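Single-stranded DNA-binding protein (Thermus thermophilus, PDB 2CWA) binds single-stranded DNA and is predicted to recruit partner proteins to their sites of action during DNA replication, recombination and repair. Local coordinates at residues A[50-54]-A[117-123]. Residues are numbered along the deposited sequence.
Sequences VSWYH and DSRGQPR
A hairpin tip can be linked, mainly through one side chain, to a strand with which its own strand does not pair, as this protein illustrates. Residues 50-54 are fully extended within strand 49-59 of the first OB-fold, while residues 117-123 form the turn between strands 114-116 and 122-125. Strand 28-39 pairs with both 49-59 (antiparallel) and 122-125 (parallel), and the closest CA atoms of the two segments, those of Ser51 and Arg123, stand 8.0 Å apart. Tyr53 spans the gap: its CA-to-CB bond points sideways, but an m rotamer (chi2 -90°) brings the phenol to the turn. There Asp117 OD2 accepts a very short hydrogen bond from Tyr53 OH (2.4 Å). Asp117 also opens a type I turn with a G1 bulge, fastened by Gly120 N to Asp117 O (2.9 Å) and Asp117 N to Gln121 O (2.9 Å); its p rotamer lets OD1 accept from Gln121 N (2.7 Å) and, weakly, from Arg119 N (2.9 Å). Arg119 folds back, NH2 lying over one face of the Tyr53 ring, 3.9 Å from Tyr53 CZ, and 3.4 Å from Asp117 OD2 in a salt bridge of charges alone. Gly120 takes the positive phi (78°) of the bulge. Gln121 OE1 accepts a weak hydrogen bond from Arg119 NH2 (2.8 Å) and lies 3.9 Å from Tyr53 CE1. Arg123, m at chi1, passes CD within 3.0 Å of Tyr53 OH and sets its guanidinium face against Ser51, NH1 to CB 3.1 Å. One carboxylate thus serves turn and tyrosine alike, making this surface link chiefly polar and directional.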
loop_
_atom_site.group_PDB
_atom_site.type_symbol
_atom_site.label_atom_id
_atom_site.label_comp_id
_atom_site.label_asym_id
_atom_site.label_seq_id
_atom_site.Cartn_x
_atom_site.Cartn_y
_atom_site.Cartn_z
ATOM N N VAL A 50 -4.648 -5.054 -12.989
ATOM C CA VAL A 50 -4.679 -4.088 -11.901
ATOM C C VAL A 50 -3.583 -3.054 -12.089
ATOM O O VAL A 50 -2.529 -3.345 -12.648
ATOM C CB VAL A 50 -4.491 -4.780 -10.537
ATOM C CG1 VAL A 50 -5.649 -5.718 -10.266
ATOM C CG2 VAL A 50 -3.180 -5.541 -10.520
ATOM N N SER A 51 -3.849 -1.837 -11.638
ATOM C CA SER A 51 -2.880 -0.756 -11.744
ATOM C C SER A 51 -2.942 0.036 -10.446
ATOM O O SER A 51 -3.952 0.003 -9.743
ATOM C CB SER A 51 -3.219 0.151 -12.930
ATOM O OG SER A 51 -4.496 0.744 -12.759
ATOM N N TRP A 52 -1.862 0.738 -10.126
ATOM C CA TRP A 52 -1.825 1.518 -8.900
ATOM C C TRP A 52 -0.843 2.678 -8.926
ATOM O O TRP A 52 0.151 2.663 -9.652
ATOM C CB TRP A 52 -1.501 0.612 -7.703
ATOM C CG TRP A 52 -0.320 -0.300 -7.920
ATOM C CD1 TRP A 52 -0.356 -1.614 -8.296
ATOM C CD2 TRP A 52 1.067 0.035 -7.768
ATOM N NE1 TRP A 52 0.919 -2.120 -8.386
ATOM C CE2 TRP A 52 1.813 -1.129 -8.066
ATOM C CE3 TRP A 52 1.754 1.207 -7.409
ATOM C CZ2 TRP A 52 3.211 -1.159 -8.015
ATOM C CZ3 TRP A 52 3.145 1.177 -7.359
ATOM C CH2 TRP A 52 3.858 -0.004 -7.662
ATOM N N TYR A 53 -1.162 3.691 -8.127
ATOM C CA TYR A 53 -0.351 4.888 -7.959
ATOM C C TYR A 53 -0.270 5.022 -6.448
ATOM O O TYR A 53 -1.276 5.282 -5.796
ATOM C CB TYR A 53 -1.063 6.107 -8.541
ATOM C CG TYR A 53 -1.147 6.088 -10.047
ATOM C CD1 TYR A 53 -0.145 6.659 -10.826
ATOM C CD2 TYR A 53 -2.223 5.481 -10.694
ATOM C CE1 TYR A 53 -0.209 6.631 -12.216
ATOM C CE2 TYR A 53 -2.298 5.445 -12.084
ATOM C CZ TYR A 53 -1.287 6.021 -12.837
ATOM O OH TYR A 53 -1.351 5.979 -14.210
ATOM N N HIS A 54 0.912 4.819 -5.886
ATOM C CA HIS A 54 1.052 4.908 -4.442
ATOM C C HIS A 54 2.000 6.012 -4.022
ATOM O O HIS A 54 3.118 6.106 -4.522
ATOM C CB HIS A 54 1.534 3.567 -3.873
ATOM C CG HIS A 54 0.464 2.523 -3.801
ATOM N ND1 HIS A 54 -0.707 2.704 -3.097
ATOM C CD2 HIS A 54 0.392 1.280 -4.335
ATOM C CE1 HIS A 54 -1.454 1.619 -3.200
ATOM N NE2 HIS A 54 -0.810 0.739 -3.947
ATOM N N ASP A 117 -0.208 6.364 -18.789
ATOM C CA ASP A 117 -1.601 6.699 -18.525
ATOM C C ASP A 117 -2.057 7.912 -19.333
ATOM O O ASP A 117 -1.261 8.549 -20.028
ATOM C CB ASP A 117 -1.842 6.954 -17.028
ATOM C CG ASP A 117 -0.993 8.087 -16.474
ATOM O OD1 ASP A 117 -0.671 9.025 -17.229
ATOM O OD2 ASP A 117 -0.661 8.045 -15.269
ATOM N N SER A 118 -3.344 8.223 -19.225
ATOM C CA SER A 118 -3.948 9.342 -19.942
ATOM C C SER A 118 -3.271 10.682 -19.677
ATOM O O SER A 118 -3.418 11.620 -20.468
ATOM C CB SER A 118 -5.429 9.450 -19.576
ATOM O OG SER A 118 -5.588 9.734 -18.197
ATOM N N ARG A 119 -2.535 10.774 -18.571
ATOM C CA ARG A 119 -1.854 12.015 -18.210
ATOM C C ARG A 119 -0.387 12.024 -18.624
ATOM O O ARG A 119 0.363 12.930 -18.261
ATOM C CB ARG A 119 -1.956 12.257 -16.703
ATOM C CG ARG A 119 -3.379 12.445 -16.198
ATOM C CD ARG A 119 -3.403 12.794 -14.716
ATOM N NE ARG A 119 -2.847 11.728 -13.886
ATOM C CZ ARG A 119 -3.343 10.496 -13.814
ATOM N NH1 ARG A 119 -4.414 10.165 -14.524
ATOM N NH2 ARG A 119 -2.769 9.591 -13.029
ATOM N N GLY A 120 0.021 11.016 -19.388
ATOM C CA GLY A 120 1.401 10.945 -19.827
ATOM C C GLY A 120 2.356 10.448 -18.753
ATOM O O GLY A 120 3.571 10.568 -18.901
ATOM N N GLN A 121 1.818 9.886 -17.674
ATOM C CA GLN A 121 2.651 9.379 -16.588
ATOM C C GLN A 121 2.964 7.898 -16.776
ATOM O O GLN A 121 2.092 7.108 -17.134
ATOM C CB GLN A 121 1.952 9.572 -15.243
ATOM C CG GLN A 121 1.540 10.998 -14.949
ATOM C CD GLN A 121 0.796 11.116 -13.637
ATOM O OE1 GLN A 121 -0.149 10.370 -13.376
ATOM N NE2 GLN A 121 1.211 12.057 -12.806
ATOM N N PRO A 122 4.221 7.502 -16.526
ATOM C CA PRO A 122 4.621 6.101 -16.677
ATOM C C PRO A 122 4.206 5.188 -15.526
ATOM O O PRO A 122 4.147 5.609 -14.369
ATOM C CB PRO A 122 6.137 6.196 -16.817
ATOM C CG PRO A 122 6.476 7.340 -15.924
ATOM C CD PRO A 122 5.396 8.358 -16.281
ATOM N N ARG A 123 3.901 3.939 -15.868
ATOM C CA ARG A 123 3.534 2.906 -14.900
ATOM C C ARG A 123 4.338 1.669 -15.288
ATOM O O ARG A 123 4.373 1.291 -16.464
ATOM C CB ARG A 123 2.042 2.564 -14.970
ATOM C CG ARG A 123 1.105 3.676 -14.550
ATOM C CD ARG A 123 -0.298 3.137 -14.317
ATOM N NE ARG A 123 -0.775 2.333 -15.440
ATOM C CZ ARG A 123 -2.057 2.076 -15.682
ATOM N NH1 ARG A 123 -2.995 2.564 -14.880
ATOM N NH2 ARG A 123 -2.404 1.337 -16.727
#